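Local coordinates for protein hydroxylase (Rhodococcus sp., PDB 2OR0) that is a putative flavin-dependent hydroxylase of the acyl-CoA dehydrogenase fold, probably using reduced flavin and molecular oxygen to insert one oxygen atom into a substrate, at residues D92-W97 and R205-K210; Q42-C47 and F373-H378. All blocks are in the same frame, centred on the assembly; numbering follows the deposited sequence.

Contact 1: residues D92-W97 and R205-K210; sequences DGASGW and RGTGSK
The capped N-terminal turn of helix 93-102, in the helical N-terminal part of an acyl-CoA dehydrogenase fold, is where Ala-94 and Trp-97 pack against Gly-206 and Thr-207 of the loop leading into strand 210-214 of the middle β-domain. The two backbones come close, Ala-94 CA lying 4.9 Å from Thr-207 CA, because small residues face each other. Ala-94 CB sits against the peptide between Gly-206 and Thr-207, 3.5 Å from Gly-206 C. Glycine suits this place: a β-carbon on Gly-206 would point at the helix and press into the Ala-94 methyl.

The main side-chain contact from the loop is made by Thr-207. With chi1 at 65°, OG1 sits between the backbone N and the carbonyl carbon, which places the methyl CG2 anti to that carbon and against the helix, between Ala-94 and Trp-97, one helical turn apart. There it rests 3.7 Å from Ala-94 CA and 3.6 Å from Trp-97 CD1, meeting the indole obliquely at its pyrrole side. OG1 is hydrogen-bonded to the carbonyl of Leu-204, so the threonine turns its methyl to the helix while its hydroxyl is held within its own loop. Trp-97 is anchored in turn by NE1, which is hydrogen-bonded to Ser-156 OG, while Ile-258, Ala-261 and Val-262 of helix 250-277 also pack on its side chain. All the touching residues are buried, and the contact across the two segments is nonpolar packing.

The turn that carries Ala-94 is fixed by Asp-92 at the N-cap. OD2 of this carboxylate takes two bonds from Ser-95: the backbone N approaches from above the carboxylate plane, 3.2 Å from Asp-92 OD2, and Ser-95 OG lies 2.6 Å from the same oxygen, on its anti lone pair.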
ATOM      1  N   ASP A  92       5.132 -12.349   5.172  1.00 27.16           N
ATOM      2  CA  ASP A  92       4.259 -11.959   6.297  1.00 27.39           C
ATOM      3  C   ASP A  92       3.436 -10.828   5.742  1.00 26.82           C
ATOM      4  O   ASP A  92       3.984  -9.808   5.355  1.00 26.61           O
ATOM      5  CB  ASP A  92       5.084 -11.478   7.525  1.00 28.03           C
ATOM      6  CG  ASP A  92       4.210 -10.822   8.633  1.00 30.47           C
ATOM      7  OD1 ASP A  92       3.168 -11.403   9.010  1.00 32.92           O
ATOM      8  OD2 ASP A  92       4.570  -9.719   9.132  1.00 33.96           O
ATOM      9  N   GLY A  93       2.121 -11.032   5.652  1.00 26.24           N
ATOM     10  CA  GLY A  93       1.232 -10.057   5.068  1.00 25.66           C
ATOM     11  C   GLY A  93       1.269  -8.684   5.715  1.00 25.87           C
ATOM     12  O   GLY A  93       1.221  -7.669   5.015  1.00 25.39           O
ATOM     13  N   ALA A  94       1.327  -8.646   7.047  1.00 26.02           N
ATOM     14  CA  ALA A  94       1.413  -7.371   7.766  1.00 26.15           C
ATOM     15  C   ALA A  94       2.659  -6.571   7.372  1.00 26.22           C
ATOM     16  O   ALA A  94       2.565  -5.406   7.093  1.00 25.60           O
ATOM     17  CB  ALA A  94       1.376  -7.588   9.285  1.00 26.12           C
ATOM     18  N   SER A  95       3.825  -7.212   7.362  1.00 26.94           N
ATOM     19  CA  SER A  95       5.047  -6.539   6.948  1.00 27.84           C
ATOM     20  C   SER A  95       4.934  -6.067   5.509  1.00 27.55           C
ATOM     21  O   SER A  95       5.411  -4.988   5.179  1.00 27.31           O
ATOM     22  CB  SER A  95       6.247  -7.484   7.069  1.00 28.15           C
ATOM     23  OG  SER A  95       6.371  -7.928   8.406  1.00 30.12           O
ATOM     24  N   GLY A  96       4.334  -6.903   4.650  1.00 27.39           N
ATOM     25  CA  GLY A  96       4.196  -6.573   3.245  1.00 26.72           C
ATOM     26  C   GLY A  96       3.322  -5.353   3.066  1.00 26.73           C
ATOM     27  O   GLY A  96       3.624  -4.469   2.261  1.00 26.27           O
ATOM     28  N   TRP A  97       2.214  -5.332   3.807  1.00 26.73           N
ATOM     29  CA  TRP A  97       1.258  -4.237   3.765  1.00 26.63           C
ATOM     30  C   TRP A  97       1.900  -2.935   4.249  1.00 27.60           C
ATOM     31  O   TRP A  97       1.708  -1.868   3.638  1.00 27.91           O
ATOM     32  CB  TRP A  97       0.039  -4.575   4.628  1.00 26.54           C
ATOM     33  CG  TRP A  97      -1.013  -3.492   4.618  1.00 25.21           C
ATOM     34  CD1 TRP A  97      -1.127  -2.459   5.510  1.00 24.96           C
ATOM     35  CD2 TRP A  97      -2.074  -3.317   3.661  1.00 24.15           C
ATOM     36  NE1 TRP A  97      -2.215  -1.668   5.180  1.00 24.98           N
ATOM     37  CE2 TRP A  97      -2.806  -2.164   4.052  1.00 24.86           C
ATOM     38  CE3 TRP A  97      -2.494  -4.031   2.530  1.00 25.77           C
ATOM     39  CZ2 TRP A  97      -3.929  -1.698   3.337  1.00 25.70           C
ATOM     40  CZ3 TRP A  97      -3.620  -3.570   1.819  1.00 24.07           C
ATOM     41  CH2 TRP A  97      -4.319  -2.420   2.229  1.00 25.85           C
ATOM     42  N   ARG A 205      -3.972  -7.905  11.080  1.00 26.98           N
ATOM     43  CA  ARG A 205      -4.049  -7.541  12.494  1.00 27.81           C
ATOM     44  C   ARG A 205      -2.718  -6.942  12.866  1.00 27.89           C
ATOM     45  O   ARG A 205      -2.666  -5.900  13.511  1.00 28.73           O
ATOM     46  CB  ARG A 205      -4.402  -8.755  13.379  1.00 26.72           C
ATOM     47  CG  ARG A 205      -5.871  -9.191  13.222  1.00 28.29           C
ATOM     48  CD  ARG A 205      -6.216 -10.466  13.991  1.00 29.40           C
ATOM     49  NE  ARG A 205      -6.062 -10.325  15.440  1.00 31.17           N
ATOM     50  CZ  ARG A 205      -6.913  -9.679  16.244  1.00 34.69           C
ATOM     51  NH1 ARG A 205      -6.670  -9.637  17.552  1.00 37.19           N
ATOM     52  NH2 ARG A 205      -8.008  -9.086  15.764  1.00 32.60           N
ATOM     53  N   GLY A 206      -1.656  -7.570  12.365  1.00 27.48           N
ATOM     54  CA  GLY A 206      -0.284  -7.207  12.668  1.00 26.79           C
ATOM     55  C   GLY A 206       0.183  -5.885  12.117  1.00 26.57           C
ATOM     56  O   GLY A 206       1.275  -5.457  12.456  1.00 28.08           O
ATOM     57  N   THR A 207      -0.620  -5.234  11.273  1.00 26.59           N
ATOM     58  CA  THR A 207      -0.282  -3.907  10.750  1.00 26.17           C
ATOM     59  C   THR A 207      -0.428  -2.799  11.816  1.00 27.02           C
ATOM     60  O   THR A 207       0.192  -1.725  11.712  1.00 27.84           O
ATOM     61  CB  THR A 207      -1.107  -3.540   9.488  1.00 26.99           C
ATOM     62  OG1 THR A 207      -2.504  -3.429   9.803  1.00 24.88           O
ATOM     63  CG2 THR A 207      -0.910  -4.596   8.364  1.00 24.24           C
ATOM     64  N   GLY A 208      -1.243  -3.080  12.832  1.00 26.81           N
ATOM     65  CA  GLY A 208      -1.534  -2.140  13.894  1.00 26.73           C
ATOM     66  C   GLY A 208      -2.030  -0.842  13.326  1.00 26.10           C
ATOM     67  O   GLY A 208      -1.510   0.206  13.684  1.00 27.22           O
ATOM     68  N   SER A 209      -3.050  -0.912  12.460  1.00 26.06           N
ATOM     69  CA  SER A 209      -3.577   0.247  11.769  1.00 24.96           C
ATOM     70  C   SER A 209      -4.608   1.017  12.617  1.00 25.39           C
ATOM     71  O   SER A 209      -5.780   1.160  12.247  1.00 25.57           O
ATOM     72  CB  SER A 209      -4.144  -0.154  10.409  1.00 25.39           C
ATOM     73  OG  SER A 209      -3.172  -0.838   9.628  1.00 24.75           O
ATOM     74  N   LYS A 210      -4.125   1.548  13.729  1.00 25.60           N
ATOM     75  CA  LYS A 210      -4.938   2.250  14.738  1.00 26.44           C
ATOM     76  C   LYS A 210      -5.463   3.607  14.267  1.00 26.83           C
ATOM     77  O   LYS A 210      -4.994   4.141  13.252  1.00 26.28           O
ATOM     78  CB  LYS A 210      -4.121   2.398  16.032  1.00 25.84           C
ATOM     79  CG  LYS A 210      -3.883   1.066  16.761  1.00 26.66           C
ATOM     80  CD  LYS A 210      -2.742   1.207  17.763  1.00 29.12           C
ATOM     81  CE  LYS A 210      -2.261  -0.121  18.295  1.00 34.76           C
ATOM     82  NZ  LYS A 210      -1.063   0.117  19.158  1.00 38.38           N
TER

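Contact 2: residues Q42-C47 and F373-H378; sequences QSEADC and FWRDAH
Glu-44 leaves its helix with CG anti to the backbone N (chi1 -153°) and stays extended beyond it, while the Arg-375 chain bends at chi3 (-73°), and the two side chains meet at about a right angle. The bend brings the edge of the guanidinium to the carboxylate, their planes nearly coplanar. Arg-375 NH2 lies 2.6 Å from Glu-44 OE2 in a salt-bridged hydrogen bond to its syn lone pair, nearly straight at 164°. Arg-375 NH1 makes a weak hydrogen bond to Glu-44 OE2 as well, at 3.2 Å; one oxygen thus receives both ends of the fork. Water 1 donates to it too, 2.9 Å from Glu-44 OE2, and also to Asp-376 OD1 at 2.8 Å, bridging the two acids, whose like charges are probably offset in part by the nearby guanidinium. Long side chains are needed to span this separation: the nearest CA atoms, of Glu-44 and Asp-376, are 10.6 Å apart. Arg-375 is held from its own side as well, NH2 by Gln-371 and NH1 by the carbonyl of Ile-202. An alanine in place of Glu-44 would deprive the guanidinium of its carboxylate mate and is likely to leave water 1 less firmly placed. This is an interhelical salt bridge, tying the Schellman-capped C-terminal end of helix 33-46 to helix 370-381 of the acyl-CoA dehydrogenase C-terminal helical domain.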
ATOM      1  N   GLN A  42       3.600 -13.429  16.441  1.00 33.13           N
ATOM      2  CA  GLN A  42       3.638 -12.483  17.551  1.00 33.35           C
ATOM      3  C   GLN A  42       3.093 -11.103  17.180  1.00 32.21           C
ATOM      4  O   GLN A  42       2.358 -10.508  17.966  1.00 31.50           O
ATOM      5  CB  GLN A  42       5.051 -12.397  18.158  1.00 34.17           C
ATOM      6  CG  GLN A  42       5.094 -11.642  19.506  1.00 36.56           C
ATOM      7  CD  GLN A  42       4.279 -12.335  20.580  1.00 40.02           C
ATOM      8  OE1 GLN A  42       4.562 -13.482  20.937  1.00 41.18           O
ATOM      9  NE2 GLN A  42       3.246 -11.650  21.092  1.00 41.95           N
ATOM     10  N   SER A  43       3.426 -10.597  15.987  1.00 31.87           N
ATOM     11  CA  SER A  43       2.835  -9.324  15.520  1.00 31.22           C
ATOM     12  C   SER A  43       1.311  -9.442  15.398  1.00 31.31           C
ATOM     13  O   SER A  43       0.569  -8.484  15.643  1.00 30.30           O
ATOM     14  CB  SER A  43       3.417  -8.880  14.175  1.00 31.33           C
ATOM     15  OG  SER A  43       4.827  -8.724  14.237  1.00 31.98           O
ATOM     16  N   GLU A  44       0.838 -10.616  14.996  1.00 31.46           N
ATOM     17  CA  GLU A  44      -0.587 -10.793  14.895  1.00 32.60           C
ATOM     18  C   GLU A  44      -1.244 -10.779  16.278  1.00 32.30           C
ATOM     19  O   GLU A  44      -2.231 -10.078  16.494  1.00 32.10           O
ATOM     20  CB  GLU A  44      -0.948 -12.066  14.152  1.00 32.90           C
ATOM     21  CG  GLU A  44      -2.306 -11.920  13.485  1.00 35.93           C
ATOM     22  CD  GLU A  44      -2.927 -13.209  13.259  1.00 40.73           C
ATOM     23  OE1 GLU A  44      -2.489 -14.173  13.937  1.00 46.08           O
ATOM     24  OE2 GLU A  44      -3.830 -13.275  12.409  1.00 42.40           O
ATOM     25  N   ALA A  45      -0.669 -11.537  17.205  1.00 32.74           N
ATOM     26  CA  ALA A  45      -1.170 -11.604  18.574  1.00 33.25           C
ATOM     27  C   ALA A  45      -1.173 -10.210  19.220  1.00 33.73           C
ATOM     28  O   ALA A  45      -2.118  -9.861  19.939  1.00 34.09           O
ATOM     29  CB  ALA A  45      -0.342 -12.595  19.392  1.00 33.39           C
ATOM     30  N   ASP A  46      -0.159  -9.392  18.916  1.00 33.82           N
ATOM     31  CA  ASP A  46      -0.058  -8.038  19.474  1.00 34.09           C
ATOM     32  C   ASP A  46      -0.914  -7.013  18.748  1.00 33.65           C
ATOM     33  O   ASP A  46      -1.093  -5.917  19.260  1.00 33.30           O
ATOM     34  CB  ASP A  46       1.382  -7.524  19.420  1.00 34.32           C
ATOM     35  CG  ASP A  46       2.346  -8.318  20.291  1.00 37.34           C
ATOM     36  OD1 ASP A  46       1.898  -9.100  21.172  1.00 38.23           O
ATOM     37  OD2 ASP A  46       3.579  -8.157  20.068  1.00 40.06           O
ATOM     38  N   CYS A  47      -1.390  -7.351  17.544  1.00 33.37           N
ATOM     39  CA  CYS A  47      -2.024  -6.390  16.622  1.00 33.23           C
ATOM     40  C   CYS A  47      -1.135  -5.198  16.317  1.00 32.15           C
ATOM     41  O   CYS A  47      -1.610  -4.060  16.261  1.00 32.19           O
ATOM     42  CB  CYS A  47      -3.389  -5.900  17.148  1.00 33.50           C
ATOM     43  SG  CYS A  47      -4.547  -7.232  17.348  1.00 37.74           S
ATOM     44  N   PHE A 373      -2.861 -15.525   5.784  1.00 23.98           N
ATOM     45  CA  PHE A 373      -2.717 -14.884   4.472  1.00 22.83           C
ATOM     46  C   PHE A 373      -4.074 -14.691   3.857  1.00 21.60           C
ATOM     47  O   PHE A 373      -4.350 -13.646   3.307  1.00 21.42           O
ATOM     48  CB  PHE A 373      -1.786 -15.672   3.536  1.00 22.58           C
ATOM     49  CG  PHE A 373      -0.326 -15.612   3.946  1.00 23.02           C
ATOM     50  CD1 PHE A 373       0.494 -14.573   3.514  1.00 22.01           C
ATOM     51  CD2 PHE A 373       0.216 -16.593   4.773  1.00 23.92           C
ATOM     52  CE1 PHE A 373       1.824 -14.530   3.895  1.00 23.99           C
ATOM     53  CE2 PHE A 373       1.561 -16.557   5.182  1.00 22.86           C
ATOM     54  CZ  PHE A 373       2.366 -15.524   4.728  1.00 23.67           C
ATOM     55  N   TRP A 374      -4.949 -15.682   3.999  1.00 21.49           N
ATOM     56  CA  TRP A 374      -6.280 -15.583   3.424  1.00 21.13           C
ATOM     57  C   TRP A 374      -7.103 -14.402   4.044  1.00 21.84           C
ATOM     58  O   TRP A 374      -7.728 -13.621   3.310  1.00 21.69           O
ATOM     59  CB  TRP A 374      -7.000 -16.944   3.539  1.00 22.33           C
ATOM     60  CG  TRP A 374      -8.446 -16.875   3.129  1.00 21.47           C
ATOM     61  CD1 TRP A 374      -8.954 -16.914   1.858  1.00 22.62           C
ATOM     62  CD2 TRP A 374      -9.556 -16.780   4.006  1.00 23.00           C
ATOM     63  NE1 TRP A 374     -10.334 -16.834   1.894  1.00 23.00           N
ATOM     64  CE2 TRP A 374     -10.728 -16.737   3.203  1.00 22.39           C
ATOM     65  CE3 TRP A 374      -9.686 -16.717   5.409  1.00 23.83           C
ATOM     66  CZ2 TRP A 374     -12.009 -16.631   3.752  1.00 21.81           C
ATOM     67  CZ3 TRP A 374     -10.973 -16.597   5.949  1.00 23.47           C
ATOM     68  CH2 TRP A 374     -12.109 -16.560   5.114  1.00 22.55           C
ATOM     69  N   ARG A 375      -7.090 -14.279   5.376  1.00 21.48           N
ATOM     70  CA  ARG A 375      -7.786 -13.165   6.062  1.00 21.53           C
ATOM     71  C   ARG A 375      -7.108 -11.827   5.727  1.00 21.70           C
ATOM     72  O   ARG A 375      -7.789 -10.830   5.506  1.00 21.70           O
ATOM     73  CB  ARG A 375      -7.800 -13.371   7.588  1.00 20.60           C
ATOM     74  CG  ARG A 375      -8.673 -14.577   8.072  1.00 21.17           C
ATOM     75  CD  ARG A 375      -8.653 -14.708   9.621  1.00 21.40           C
ATOM     76  NE  ARG A 375      -7.373 -15.217  10.127  1.00 23.74           N
ATOM     77  CZ  ARG A 375      -6.448 -14.474  10.730  1.00 25.11           C
ATOM     78  NH1 ARG A 375      -6.630 -13.167  10.876  1.00 25.18           N
ATOM     79  NH2 ARG A 375      -5.325 -15.036  11.176  1.00 25.03           N
ATOM     80  N   ASP A 376      -5.772 -11.808   5.703  1.00 21.78           N
ATOM     81  CA  ASP A 376      -5.038 -10.579   5.321  1.00 23.35           C
ATOM     82  C   ASP A 376      -5.472 -10.062   3.935  1.00 22.93           C
ATOM     83  O   ASP A 376      -5.627  -8.848   3.711  1.00 23.98           O
ATOM     84  CB  ASP A 376      -3.524 -10.822   5.310  1.00 22.61           C
ATOM     85  CG  ASP A 376      -2.932 -11.075   6.697  1.00 27.08           C
ATOM     86  OD1 ASP A 376      -3.584 -10.807   7.749  1.00 30.84           O
ATOM     87  OD2 ASP A 376      -1.767 -11.560   6.746  1.00 29.49           O
ATOM     88  N   ALA A 377      -5.657 -10.971   2.987  1.00 22.85           N
ATOM     89  CA  ALA A 377      -6.010 -10.560   1.628  1.00 22.40           C
ATOM     90  C   ALA A 377      -7.363  -9.876   1.637  1.00 21.91           C
ATOM     91  O   ALA A 377      -7.548  -8.872   0.990  1.00 21.92           O
ATOM     92  CB  ALA A 377      -6.028 -11.766   0.649  1.00 22.00           C
ATOM     93  N   HIS A 378      -8.321 -10.467   2.339  1.00 21.93           N
ATOM     94  CA  HIS A 378      -9.657  -9.851   2.531  1.00 21.20           C
ATOM     95  C   HIS A 378      -9.640  -8.520   3.277  1.00 20.69           C
ATOM     96  O   HIS A 378     -10.344  -7.591   2.892  1.00 21.58           O
ATOM     97  CB  HIS A 378     -10.602 -10.843   3.203  1.00 19.99           C
ATOM     98  CG  HIS A 378     -11.061 -11.891   2.260  1.00 21.96           C
ATOM     99  ND1 HIS A 378     -12.037 -11.658   1.318  1.00 23.55           N
ATOM    100  CD2 HIS A 378     -10.603 -13.140   2.029  1.00 23.11           C
ATOM    101  CE1 HIS A 378     -12.196 -12.743   0.579  1.00 24.92           C
ATOM    102  NE2 HIS A 378     -11.324 -13.648   0.980  1.00 23.79           N
TER
HETATM  103  O   HOH W   1      -4.187 -11.074  10.507  1.00 33.36           O

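How the contacts relate
Contact 1 is nested along the chain inside the long loop closed by contact 2, and their centres lie only about 7 Å apart, on the same side of the chain's centre. Helix 33-46 comes first, then helix 93-102, the loop before strand 210-214 and finally helix 370-381. Arg-205 packs on Glu-44 and Cys-47, while Gly-93 touches Phe-373 and Asp-376, so each segment of contact 1 meets one of contact 2. Asp-376 OD1 also accepts a hydrogen bond from the backbone N of Leu-204, the residue just before 205-210. Together they join the N-terminal helices, the β-domain loop and the C-terminal helices at one junction of the fold.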